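Local coordinates for putative uncharacterized protein (PDB 3M3I), which is of unknown function but belongs to the DUF985 branch of the cupin superfamily and probably assembles as a two-fold symmetric dimer, at the interface of chains A and B. Residues are numbered along the deposited sequence; one frame, centred on the assembly and turned at random. Chains: chain A/B, Putative uncharacterized protein.

The interface of chains A and B. Residues chain A 42-43, 62-64, 175; chain B 106, 147, 149.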
ATOM      1  N   VAL A  42      -5.171   6.997   8.088  1.00 65.97           N
ATOM      2  CA  VAL A  42      -6.063   7.131   6.953  1.00 65.27           C
ATOM      3  C   VAL A  42      -7.236   6.214   7.191  1.00 66.92           C
ATOM      4  O   VAL A  42      -8.312   6.683   7.524  1.00 67.22           O
ATOM      5  CB  VAL A  42      -5.343   6.832   5.621  1.00 64.85           C
ATOM      6  CG1 VAL A  42      -6.210   7.218   4.443  1.00 64.72           C
ATOM      7  CG2 VAL A  42      -4.023   7.587   5.574  1.00 63.96           C
ATOM      8  N   VAL A  43      -7.029   4.906   7.075  1.00 77.44           N
ATOM      9  CA  VAL A  43      -8.098   3.961   7.347  1.00 76.16           C
ATOM     10  C   VAL A  43      -7.679   2.854   8.287  1.00 74.37           C
ATOM     11  O   VAL A  43      -6.502   2.525   8.413  1.00 73.37           O
ATOM     12  CB  VAL A  43      -8.684   3.337   6.066  1.00 74.82           C
ATOM     13  CG1 VAL A  43      -9.098   4.437   5.093  1.00 76.99           C
ATOM     14  CG2 VAL A  43      -7.695   2.380   5.429  1.00 72.59           C
ATOM     15  N   THR A  62      -3.718   1.664   7.944  1.00 56.96           N
ATOM     16  CA  THR A  62      -2.832   2.317   6.958  1.00 57.24           C
ATOM     17  C   THR A  62      -2.494   3.730   7.393  1.00 56.92           C
ATOM     18  O   THR A  62      -3.206   4.325   8.208  1.00 56.67           O
ATOM     19  CB  THR A  62      -3.434   2.400   5.517  1.00 57.88           C
ATOM     20  OG1 THR A  62      -4.223   3.587   5.400  1.00 57.63           O
ATOM     21  CG2 THR A  62      -4.287   1.180   5.172  1.00 58.65           C
ATOM     22  N   ILE A  63      -1.401   4.255   6.838  1.00 57.41           N
ATOM     23  CA  ILE A  63      -0.950   5.619   7.112  1.00 57.55           C
ATOM     24  C   ILE A  63      -0.199   6.202   5.932  1.00 58.30           C
ATOM     25  O   ILE A  63       0.278   5.486   5.071  1.00 59.06           O
ATOM     26  CB  ILE A  63      -0.010   5.706   8.349  1.00 58.11           C
ATOM     27  CG1 ILE A  63       1.317   5.000   8.096  1.00 59.30           C
ATOM     28  CG2 ILE A  63      -0.659   5.120   9.602  1.00 57.71           C
ATOM     29  CD1 ILE A  63       2.376   5.332   9.131  1.00 60.61           C
ATOM     30  N   TYR A  64      -0.132   7.529   5.895  1.00 58.45           N
ATOM     31  CA  TYR A  64       0.822   8.238   5.075  1.00 59.50           C
ATOM     32  C   TYR A  64       2.061   8.485   5.939  1.00 60.69           C
ATOM     33  O   TYR A  64       1.945   8.933   7.059  1.00 60.64           O
ATOM     34  CB  TYR A  64       0.249   9.561   4.646  1.00 59.36           C
ATOM     35  CG  TYR A  64      -0.837   9.511   3.592  1.00 58.97           C
ATOM     36  CD1 TYR A  64      -0.567   9.067   2.299  1.00 59.71           C
ATOM     37  CD2 TYR A  64      -2.111   9.964   3.867  1.00 58.50           C
ATOM     38  CE1 TYR A  64      -1.553   9.062   1.327  1.00 59.88           C
ATOM     39  CE2 TYR A  64      -3.097   9.955   2.907  1.00 58.74           C
ATOM     40  CZ  TYR A  64      -2.817   9.512   1.641  1.00 59.38           C
ATOM     41  OH  TYR A  64      -3.810   9.518   0.685  1.00 60.10           O
ATOM     42  N   SER A 175       3.155   5.449   1.625  1.00 77.54           N
ATOM     43  CA  SER A 175       2.092   4.911   2.443  1.00 79.15           C
ATOM     44  C   SER A 175       2.625   3.658   3.107  1.00 79.98           C
ATOM     45  O   SER A 175       3.409   2.934   2.507  1.00 79.19           O
ATOM     46  CB  SER A 175       0.867   4.581   1.598  1.00 79.14           C
ATOM     47  OG  SER A 175       0.248   5.753   1.135  1.00 79.34           O
TER
ATOM     48  N   ARG B 106     -14.478   2.500   7.965  1.00 94.10           N
ATOM     49  CA  ARG B 106     -13.059   2.204   7.727  1.00 93.69           C
ATOM     50  C   ARG B 106     -12.234   3.491   7.645  1.00 95.12           C
ATOM     51  O   ARG B 106     -11.620   3.907   8.625  1.00 95.43           O
ATOM     52  CB  ARG B 106     -12.879   1.372   6.441  1.00 93.61           C
ATOM     53  CG  ARG B 106     -13.468   1.973   5.149  1.00 94.46           C
ATOM     54  CD  ARG B 106     -12.500   2.875   4.373  1.00 96.47           C
ATOM     55  NE  ARG B 106     -13.098   3.352   3.118  1.00 98.09           N
ATOM     56  CZ  ARG B 106     -12.620   4.339   2.347  1.00101.15           C
ATOM     57  NH1 ARG B 106     -11.511   5.000   2.656  1.00103.03           N
ATOM     58  NH2 ARG B 106     -13.267   4.673   1.244  1.00103.11           N
ATOM     59  N   GLN B 147      -3.737   7.299  -1.991  1.00 62.86           N
ATOM     60  CA  GLN B 147      -4.197   6.040  -1.456  1.00 62.21           C
ATOM     61  C   GLN B 147      -5.710   6.117  -1.315  1.00 62.68           C
ATOM     62  O   GLN B 147      -6.249   7.191  -1.098  1.00 63.61           O
ATOM     63  CB  GLN B 147      -3.539   5.814  -0.091  1.00 62.32           C
ATOM     64  CG  GLN B 147      -3.977   4.556   0.649  1.00 61.99           C
ATOM     65  CD  GLN B 147      -3.815   4.684   2.153  1.00 62.79           C
ATOM     66  OE1 GLN B 147      -4.654   4.199   2.909  1.00 63.25           O
ATOM     67  NE2 GLN B 147      -2.739   5.345   2.593  1.00 63.18           N
ATOM     68  N   THR B 149      -9.255   3.104  -0.436  1.00 62.65           N
ATOM     69  CA  THR B 149      -9.643   1.772  -0.037  1.00 62.49           C
ATOM     70  C   THR B 149     -11.064   1.505  -0.450  1.00 62.92           C
ATOM     71  O   THR B 149     -11.995   2.178   0.006  1.00 63.80           O
ATOM     72  CB  THR B 149      -9.591   1.583   1.482  1.00 63.16           C
ATOM     73  OG1 THR B 149      -8.235   1.662   1.930  1.00 62.85           O
ATOM     74  CG2 THR B 149     -10.170   0.220   1.863  1.00 63.31           C
TER
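B:Gln147 of this DUF985 cupin reaches across the two-fold interface of the deposited pair, probably a dimer, and its amide meets A:Thr62, with A:Val42 and the A:Tyr64 ring nearby. It lies at the start of strand 147-150 and meets residues from strands 38-44, 61-67 and 172-179 of chain A, burying 89 Å² of its own surface. Its CG is anti to the backbone N (chi1 177°) and the chain stays extended beyond it, which carries the amide out over the side chains of these strands. There the side chains of A:Thr62 and B:Gln147 approach from opposite directions. The hydroxyl OG1 of A:Thr62 donates to the amide oxygen OE1 of B:Gln147 at 2.6 Å. The C=O...donor angle is 125°, with the donor slightly tilted from the carbonyl plane. A:Thr62 OG1 occupies the position between its own backbone N and carbonyl carbon, pointing at the incoming amide.

At the other end of the amide, NE2 of B:Gln147 makes a weak hydrogen bond to the hydroxyl OG of A:Ser175 at 3.3 Å. Together the two contacts probably limit rotation of the amide, although hydroxyls at both ends do not by themselves dictate which end is oxygen. The same NE2 lies above one face of the A:Tyr64 ring, offset toward its rim, with ring and amide planes 48° apart. Ring atom CE1 of A:Tyr64 is 4.1 Å from CB of B:Gln147, packing against the base of the side chain. The side chain of A:Val42 points back towards the incoming glutamine, its methyl CG1 3.7 Å from OE1 of B:Gln147.

Next along the strand, A:Val43 splits its methyls between two chain B residues. CG1 lies in plane at the edge of the B:Arg106 guanidinium, 3.5 Å from NH1, and also packs on the aliphatic CD. CG2 turns to B:Thr149, 3.6 Å from its OG1. The backbone O of B:Thr149 sits over one face of that guanidinium, a contact within chain B that may help position it beside the valine.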